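PDB 4O4V: triosephosphate isomerase, which probably interconverts D-glyceraldehyde 3-phosphate and dihydroxyacetone phosphate, a reversible isomerisation shared by glycolysis and gluconeogenesis, and works as a homodimer. Local coordinates for residues A[92-97]-A[164-169]. Sequence-based numbering, arbitrary orientation.
Sequences LGHSER and AYEPIW
Ser95 takes hold of the carboxylate of Glu166 with both backbone and side chain, a compact example of a helix start receiving an acid. Ser95 N donates to OE2 of Glu166 over 2.8 Å, reaching the syn lone pair. OG of Ser95 donates to OE1 of Glu166 at 2.7 Å, also on the syn side but 30° out of the carboxylate plane; it gets there because chi1 of 64° sets OG between the backbone N and the carbonyl carbon. One water adds a third link, donating both to OE2 of Glu166 and to O of Gly93. Three donors thus grip a buried carboxylate.

Ring packing comes next. OE1 of Glu166 lies 3.3 Å above one face of the His94 imidazole, offset toward the rim, without hydrogen bonding to it. The ring is steadied by its N-cap role, ND1 of His94 accepting from Glu96 N at 3.1 Å. Thr74 of the second subunit also packs on His94.

Apolar contact is small and tight: CD1 of Ile168 presses on CB of Ser95 at 3.5 Å.

The segments that follow strands 89-92 and 161-165, two strands separated in the barrel by 121-126, meet at the C-terminal mouth of the TIM barrel. As in other triosephosphate isomerases, His94 and Glu166 are probably the catalytic electrophile and base, and the glutamate held back against the serine is characteristic of the swung-out state seen without substrate.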
ATOM      1  N   LEU A  92      10.453   5.714   4.740  1.00  6.68           N
ATOM      2  CA  LEU A  92       9.497   6.800   4.522  1.00  6.81           C
ATOM      3  C   LEU A  92      10.043   7.773   3.514  1.00  7.55           C
ATOM      4  O   LEU A  92      11.235   8.083   3.527  1.00  7.44           O
ATOM      5  CB  LEU A  92       9.228   7.568   5.837  1.00  7.37           C
ATOM      6  CG  LEU A  92       8.488   6.812   6.932  1.00  8.46           C
ATOM      7  CD1 LEU A  92       8.367   7.695   8.161  1.00  9.99           C
ATOM      8  CD2 LEU A  92       7.133   6.381   6.443  1.00 10.31           C
ATOM      9  N   GLY A  93       9.159   8.311   2.685  1.00  6.97           N
ATOM     10  CA  GLY A  93       9.524   9.417   1.814  1.00  7.31           C
ATOM     11  C   GLY A  93      10.410   9.069   0.635  1.00  6.97           C
ATOM     12  O   GLY A  93      11.040   9.940   0.039  1.00  7.40           O
ATOM     13  N   HIS A  94      10.443   7.808   0.248  1.00  6.95           N
ATOM     14  CA  HIS A  94      11.203   7.406  -0.925  1.00  7.17           C
ATOM     15  C   HIS A  94      10.761   8.233  -2.118  1.00  7.02           C
ATOM     16  O   HIS A  94       9.564   8.543  -2.280  1.00  7.43           O
ATOM     17  CB  HIS A  94      10.978   5.921  -1.202  1.00  7.07           C
ATOM     18  CG  HIS A  94      11.944   5.363  -2.172  1.00  7.42           C
ATOM     19  ND1 HIS A  94      11.809   5.486  -3.531  1.00  8.11           N
ATOM     20  CD2 HIS A  94      13.111   4.726  -1.954  1.00  8.02           C
ATOM     21  CE1 HIS A  94      12.877   4.967  -4.102  1.00  7.93           C
ATOM     22  NE2 HIS A  94      13.660   4.468  -3.164  1.00  8.44           N
ATOM     23  N   SER A  95      11.712   8.590  -2.961  1.00  7.43           N
ATOM     24  CA  SER A  95      11.423   9.383  -4.153  1.00  7.54           C
ATOM     25  C   SER A  95      10.249   8.847  -4.975  1.00  7.61           C
ATOM     26  O   SER A  95       9.502   9.635  -5.553  1.00  8.25           O
ATOM     27  CB  SER A  95      12.670   9.507  -5.031  1.00  9.40           C
ATOM     28  OG  SER A  95      13.106   8.270  -5.548  1.00 11.18           O
ATOM     29  N   GLU A  96      10.124   7.527  -5.092  1.00  7.54           N
ATOM     30  CA  GLU A  96       9.039   6.966  -5.880  1.00  8.01           C
ATOM     31  C   GLU A  96       7.683   7.290  -5.278  1.00  8.00           C
ATOM     32  O   GLU A  96       6.711   7.497  -6.016  1.00  9.20           O
ATOM     33  CB  GLU A  96       9.291   5.457  -6.048  1.00  8.24           C
ATOM     34  CG  GLU A  96      10.514   5.182  -6.924  1.00  8.52           C
ATOM     35  CD  GLU A  96      11.212   3.881  -6.676  1.00  8.67           C
ATOM     36  OE1 GLU A  96      10.713   2.997  -5.947  1.00  8.51           O
ATOM     37  OE2 GLU A  96      12.330   3.720  -7.253  1.00  9.94           O
ATOM     38  N   ARG A  97       7.592   7.310  -3.961  1.00  7.72           N
ATOM     39  CA  ARG A  97       6.352   7.675  -3.306  1.00  8.69           C
ATOM     40  C   ARG A  97       6.067   9.175  -3.340  1.00  8.04           C
ATOM     41  O   ARG A  97       4.913   9.587  -3.494  1.00  9.50           O
ATOM     42  CB  ARG A  97       6.272   7.127  -1.895  1.00  8.54           C
ATOM     43  CG  ARG A  97       6.408   5.614  -1.866  1.00  8.33           C
ATOM     44  CD  ARG A  97       5.726   4.971  -0.674  1.00  8.51           C
ATOM     45  NE  ARG A  97       4.277   5.178  -0.665  1.00  8.80           N
ATOM     46  CZ  ARG A  97       3.410   4.487  -1.395  1.00  9.49           C
ATOM     47  NH1 ARG A  97       3.816   3.498  -2.166  1.00  9.26           N
ATOM     48  NH2 ARG A  97       2.117   4.782  -1.326  1.00 10.40           N
ATOM     49  N   ALA A 164      18.341   8.896   4.316  1.00  6.83           N
ATOM     50  CA  ALA A 164      18.909   8.494   3.032  1.00  6.41           C
ATOM     51  C   ALA A 164      18.814   9.631   2.030  1.00  6.89           C
ATOM     52  O   ALA A 164      17.729  10.210   1.833  1.00  8.81           O
ATOM     53  CB  ALA A 164      18.223   7.259   2.497  1.00  7.81           C
ATOM     54  N   TYR A 165      19.917   9.952   1.382  1.00  7.00           N
ATOM     55  CA  TYR A 165      19.955  10.930   0.307  1.00  6.59           C
ATOM     56  C   TYR A 165      19.867  10.250  -1.059  1.00  6.94           C
ATOM     57  O   TYR A 165      20.719   9.411  -1.410  1.00  7.41           O
ATOM     58  CB  TYR A 165      21.278  11.709   0.353  1.00  7.87           C
ATOM     59  CG  TYR A 165      21.436  12.608  -0.857  1.00  7.33           C
ATOM     60  CD1 TYR A 165      20.606  13.695  -1.048  1.00  8.56           C
ATOM     61  CD2 TYR A 165      22.327  12.318  -1.871  1.00  8.39           C
ATOM     62  CE1 TYR A 165      20.686  14.474  -2.205  1.00  8.71           C
ATOM     63  CE2 TYR A 165      22.418  13.090  -3.012  1.00  8.34           C
ATOM     64  CZ  TYR A 165      21.602  14.164  -3.187  1.00  7.93           C
ATOM     65  OH  TYR A 165      21.698  14.884  -4.368  1.00  8.62           O
ATOM     66  N   GLU A 166      18.881  10.656  -1.840  1.00  6.90           N
ATOM     67  CA  GLU A 166      18.624  10.122  -3.186  1.00  7.47           C
ATOM     68  C   GLU A 166      18.917  11.224  -4.196  1.00  7.41           C
ATOM     69  O   GLU A 166      18.224  12.241  -4.225  1.00  7.63           O
ATOM     70  CB  GLU A 166      17.160   9.705  -3.343  1.00  7.59           C
ATOM     71  CG  GLU A 166      16.731   8.610  -2.414  1.00 10.75           C
ATOM     72  CD  GLU A 166      15.294   8.221  -2.759  1.00 11.42           C
ATOM     73  OE1 GLU A 166      15.077   7.520  -3.817  1.00 14.84           O
ATOM     74  OE2 GLU A 166      14.376   8.779  -2.156  1.00  9.91           O
ATOM     75  N   PRO A 167      19.911  11.020  -5.068  1.00  7.57           N
ATOM     76  CA  PRO A 167      20.175  11.997  -6.114  1.00  7.76           C
ATOM     77  C   PRO A 167      19.153  11.820  -7.246  1.00  7.25           C
ATOM     78  O   PRO A 167      19.448  11.193  -8.277  1.00  8.06           O
ATOM     79  CB  PRO A 167      21.602  11.641  -6.534  1.00  8.94           C
ATOM     80  CG  PRO A 167      21.701  10.193  -6.338  1.00 10.10           C
ATOM     81  CD  PRO A 167      20.893   9.919  -5.067  1.00  8.49           C
ATOM     82  N   ILE A 168      17.975  12.361  -7.083  1.00  7.58           N
ATOM     83  CA  ILE A 168      16.886  12.125  -8.020  1.00  8.36           C
ATOM     84  C   ILE A 168      17.259  12.698  -9.392  1.00  8.46           C
ATOM     85  O   ILE A 168      16.864  12.144 -10.443  1.00 10.17           O
ATOM     86  CB  ILE A 168      15.561  12.685  -7.480  1.00  9.64           C
ATOM     87  CG1 ILE A 168      15.170  11.991  -6.172  1.00  9.09           C
ATOM     88  CG2 ILE A 168      14.429  12.518  -8.533  1.00 13.58           C
ATOM     89  CD1 ILE A 168      14.019  12.658  -5.433  1.00 11.45           C
ATOM     90  N   TRP A 169      18.065  13.739  -9.405  1.00  8.59           N
ATOM     91  CA  TRP A 169      18.613  14.320 -10.617  1.00  9.35           C
ATOM     92  C   TRP A 169      19.440  13.364 -11.445  1.00  8.85           C
ATOM     93  O   TRP A 169      19.763  13.721 -12.595  1.00 10.68           O
ATOM     94  CB  TRP A 169      19.485  15.513 -10.208  1.00  9.62           C
ATOM     95  CG  TRP A 169      20.605  15.206  -9.296  1.00  8.97           C
ATOM     96  CD1 TRP A 169      20.589  15.223  -7.923  1.00  9.00           C
ATOM     97  CD2 TRP A 169      21.939  14.875  -9.659  1.00  9.55           C
ATOM     98  NE1 TRP A 169      21.814  14.900  -7.430  1.00  9.30           N
ATOM     99  CE2 TRP A 169      22.676  14.713  -8.475  1.00 10.01           C
ATOM    100  CE3 TRP A 169      22.599  14.716 -10.890  1.00 12.27           C
ATOM    101  CZ2 TRP A 169      24.017  14.410  -8.477  1.00 12.30           C
ATOM    102  CZ3 TRP A 169      23.929  14.411 -10.876  1.00 13.57           C
ATOM    103  CH2 TRP A 169      24.623  14.272  -9.693  1.00 13.26           C
TER
HETATM  104  O   HOH W   1      13.254  11.276  -1.501  1.00  8.72           O